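Local coordinates for possible transcriptional regulator, ArsR family protein (Rhodococcus sp., PDB 2OQG) that probably binds DNA as a winged helix-turn-helix transcriptional regulator of the ArsR family, at residues C61-S66 against A80-T85. Residues are numbered along the deposited sequence; the frame is centred on the assembly and turned at random.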
ATOM      1  N   CYS A  61      12.540  14.620   2.456  1.00 12.00           N
ATOM      2  CA  CYS A  61      13.946  14.250   2.293  1.00 13.35           C
ATOM      3  C   CYS A  61      14.056  12.754   2.007  1.00 12.87           C
ATOM      4  O   CYS A  61      15.173  12.225   1.924  1.00 15.14           O
ATOM      5  CB  CYS A  61      14.738  14.676   3.537  1.00 14.86           C
ATOM      6  SG  CYS A  61      14.367  13.684   4.927  1.00 17.52           S
ATOM      7  N   GLY A  62      12.921  12.086   1.796  1.00 10.90           N
ATOM      8  CA  GLY A  62      12.926  10.702   1.326  1.00 11.47           C
ATOM      9  C   GLY A  62      13.007   9.624   2.390  1.00 10.86           C
ATOM     10  O   GLY A  62      13.155   8.429   2.073  1.00 12.95           O
ATOM     11  N   LEU A  63      12.877  10.008   3.651  1.00 10.06           N
ATOM     12  CA  LEU A  63      12.980   9.014   4.741  1.00  7.57           C
ATOM     13  C   LEU A  63      11.685   8.273   5.028  1.00  8.68           C
ATOM     14  O   LEU A  63      11.662   7.195   5.687  1.00 11.38           O
ATOM     15  CB  LEU A  63      13.441   9.711   6.035  1.00  7.64           C
ATOM     16  CG  LEU A  63      14.928  10.090   6.006  1.00  9.58           C
ATOM     17  CD1 LEU A  63      15.266  10.998   7.159  1.00 14.70           C
ATOM     18  CD2 LEU A  63      15.765   8.808   6.131  1.00 12.36           C
ATOM     19  N   VAL A  64      10.590   8.871   4.564  1.00  8.81           N
ATOM     20  CA  VAL A  64       9.214   8.325   4.741  1.00  9.45           C
ATOM     21  C   VAL A  64       8.453   8.443   3.454  1.00  9.07           C
ATOM     22  O   VAL A  64       8.632   9.440   2.683  1.00  9.71           O
ATOM     23  CB  VAL A  64       8.458   9.088   5.909  1.00  8.63           C
ATOM     24  CG1 VAL A  64       6.997   8.834   5.904  1.00  9.61           C
ATOM     25  CG2 VAL A  64       9.129   8.763   7.236  1.00  9.35           C
ATOM     26  N   GLU A  65       7.591   7.438   3.193  1.00  9.99           N
ATOM     27  CA  GLU A  65       6.638   7.580   2.115  1.00 12.21           C
ATOM     28  C   GLU A  65       5.205   7.398   2.638  1.00 11.76           C
ATOM     29  O   GLU A  65       4.973   6.598   3.561  1.00 13.24           O
ATOM     30  CB  GLU A  65       6.910   6.628   0.938  1.00 13.84           C
ATOM     31  CG  GLU A  65       6.726   5.171   1.265  1.00 14.79           C
ATOM     32  CD  GLU A  65       7.119   4.246   0.106  1.00 17.71           C
ATOM     33  OE1 GLU A  65       7.523   4.766  -0.977  1.00 22.62           O
ATOM     34  OE2 GLU A  65       7.074   2.981   0.296  1.00 23.37           O
ATOM     35  N   SER A  66       4.253   8.118   2.036  1.00 11.96           N
ATOM     36  CA  SER A  66       2.866   7.830   2.296  1.00 13.37           C
ATOM     37  C   SER A  66       2.407   6.592   1.521  1.00 13.89           C
ATOM     38  O   SER A  66       2.894   6.299   0.389  1.00 15.59           O
ATOM     39  CB  SER A  66       2.031   9.011   1.894  1.00 15.86           C
ATOM     40  OG  SER A  66       2.202   9.158   0.530  1.00 19.63           O
ATOM     41  N   ALA A  80      16.406   3.620   2.051  1.00 14.50           N
ATOM     42  CA  ALA A  80      17.311   4.167   0.989  1.00 15.15           C
ATOM     43  C   ALA A  80      18.176   5.355   1.401  1.00 15.06           C
ATOM     44  O   ALA A  80      19.416   5.355   1.115  1.00 15.11           O
ATOM     45  CB  ALA A  80      16.559   4.522  -0.312  1.00 15.93           C
ATOM     46  N   GLU A  81      17.585   6.372   2.037  1.00 14.84           N
ATOM     47  CA  GLU A  81      18.416   7.513   2.410  1.00 15.97           C
ATOM     48  C   GLU A  81      19.308   7.263   3.615  1.00 13.51           C
ATOM     49  O   GLU A  81      20.381   7.861   3.697  1.00 14.97           O
ATOM     50  CB  GLU A  81      17.562   8.770   2.626  1.00 16.60           C
ATOM     51  CG  GLU A  81      16.688   9.073   1.396  1.00 21.94           C
ATOM     52  CD  GLU A  81      17.349   9.855   0.273  1.00 31.55           C
ATOM     53  OE1 GLU A  81      16.786  10.923  -0.087  1.00 38.55           O
ATOM     54  OE2 GLU A  81      18.382   9.427  -0.295  1.00 35.50           O
ATOM     55  N   LEU A  82      18.933   6.333   4.502  1.00 14.29           N
ATOM     56  CA  LEU A  82      19.760   5.984   5.619  1.00 13.37           C
ATOM     57  C   LEU A  82      20.934   5.215   5.036  1.00 10.74           C
ATOM     58  O   LEU A  82      22.071   5.426   5.447  1.00 11.57           O
ATOM     59  CB  LEU A  82      19.066   5.076   6.622  1.00 13.49           C
ATOM     60  CG  LEU A  82      18.070   5.534   7.662  1.00 13.66           C
ATOM     61  CD1 LEU A  82      17.943   4.457   8.786  1.00 14.90           C
ATOM     62  CD2 LEU A  82      18.368   6.900   8.137  1.00 15.56           C
ATOM     63  N   ASN A  83      20.673   4.384   4.025  1.00 12.74           N
ATOM     64  CA  ASN A  83      21.791   3.600   3.415  1.00 13.49           C
ATOM     65  C   ASN A  83      22.767   4.518   2.682  1.00 13.29           C
ATOM     66  O   ASN A  83      23.999   4.400   2.809  1.00 12.80           O
ATOM     67  CB  ASN A  83      21.259   2.524   2.475  1.00 14.29           C
ATOM     68  CG  ASN A  83      20.400   1.515   3.180  1.00 18.16           C
ATOM     69  OD1 ASN A  83      20.526   1.277   4.400  1.00 20.95           O
ATOM     70  ND2 ASN A  83      19.518   0.875   2.410  1.00 20.53           N
ATOM     71  N   LYS A  84      22.228   5.505   1.985  1.00 12.54           N
ATOM     72  CA  LYS A  84      23.085   6.429   1.230  1.00 12.89           C
ATOM     73  C   LYS A  84      23.930   7.219   2.241  1.00 11.29           C
ATOM     74  O   LYS A  84      25.148   7.436   2.073  1.00 11.73           O
ATOM     75  CB  LYS A  84      22.260   7.347   0.309  1.00 13.51           C
ATOM     76  CG  LYS A  84      23.092   8.440  -0.334  1.00 17.26           C
ATOM     77  CD  LYS A  84      22.166   9.480  -0.939  1.00 20.68           C
ATOM     78  CE  LYS A  84      21.900   9.172  -2.350  1.00 23.65           C
ATOM     79  NZ  LYS A  84      20.857  10.056  -2.933  1.00 24.06           N
ATOM     80  N   THR A  85      23.265   7.695   3.297  1.00  9.90           N
ATOM     81  CA  THR A  85      24.009   8.457   4.294  1.00 10.65           C
ATOM     82  C   THR A  85      25.108   7.616   4.922  1.00 10.65           C
ATOM     83  O   THR A  85      26.241   8.073   5.096  1.00 11.49           O
ATOM     84  CB  THR A  85      23.058   8.947   5.358  1.00 12.43           C
ATOM     85  OG1 THR A  85      22.073   9.816   4.746  1.00 13.92           O
ATOM     86  CG2 THR A  85      23.823   9.621   6.465  1.00 14.25           C
TER
HETATM   87  O   HOH W   1      15.070   6.790   2.973  1.00 17.12           O
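L63 and E81 bring the two backbones together, their CA atoms 6.1 Å apart, where the turn leading into strand 64-69 meets the first turn of helix 80-107. A single water joins the main chains: it donates to G62 O at 2.7 Å and accepts from E81 N, an amide in the first turn of its helix. The side chain of E81 lies across this turn. Its CG sits beside the backbone N and anti to the carbonyl carbon, and the bend at chi2 (-84°) brings E81 CD to 3.6 Å from C61 O, while E81 CG lies 3.7 Å from G62 O. E81 OE1 then stands 2.9 Å from C61 O; both are acceptors, so this pair is a close approach without a hydrogen bond and, if the carboxylate is charged, probably repulsive. The other carboxylate oxygen, E81 OE2, faces K84 NZ in a long salt bridge of 3.7 Å. Helix 48-60, probably the recognition helix, judging by its position in the winged helix-turn-helix fold, ends in a Schellman motif, with L63 N bonded to L58 O and G62 N to Q59 O. G62 is its C-prime residue at phi 87°; a CB there would be jammed against C61 O and would also clash with E81 OE1. The contact joins the start of the wing hairpin, strands 64-69 and 72-77, to the helix that follows it. On the apolar side of the contact, L63 CD2 touches E81 CB and, at 3.8 Å, L82 CD2, the two leucine side chains crossing at about a right angle. L18 touches both leucines, and L82 also packs on W96 of the second subunit. One turn along the helix, T85 N and T85 OG1 approach E81 O from opposite faces of its carbonyl plane.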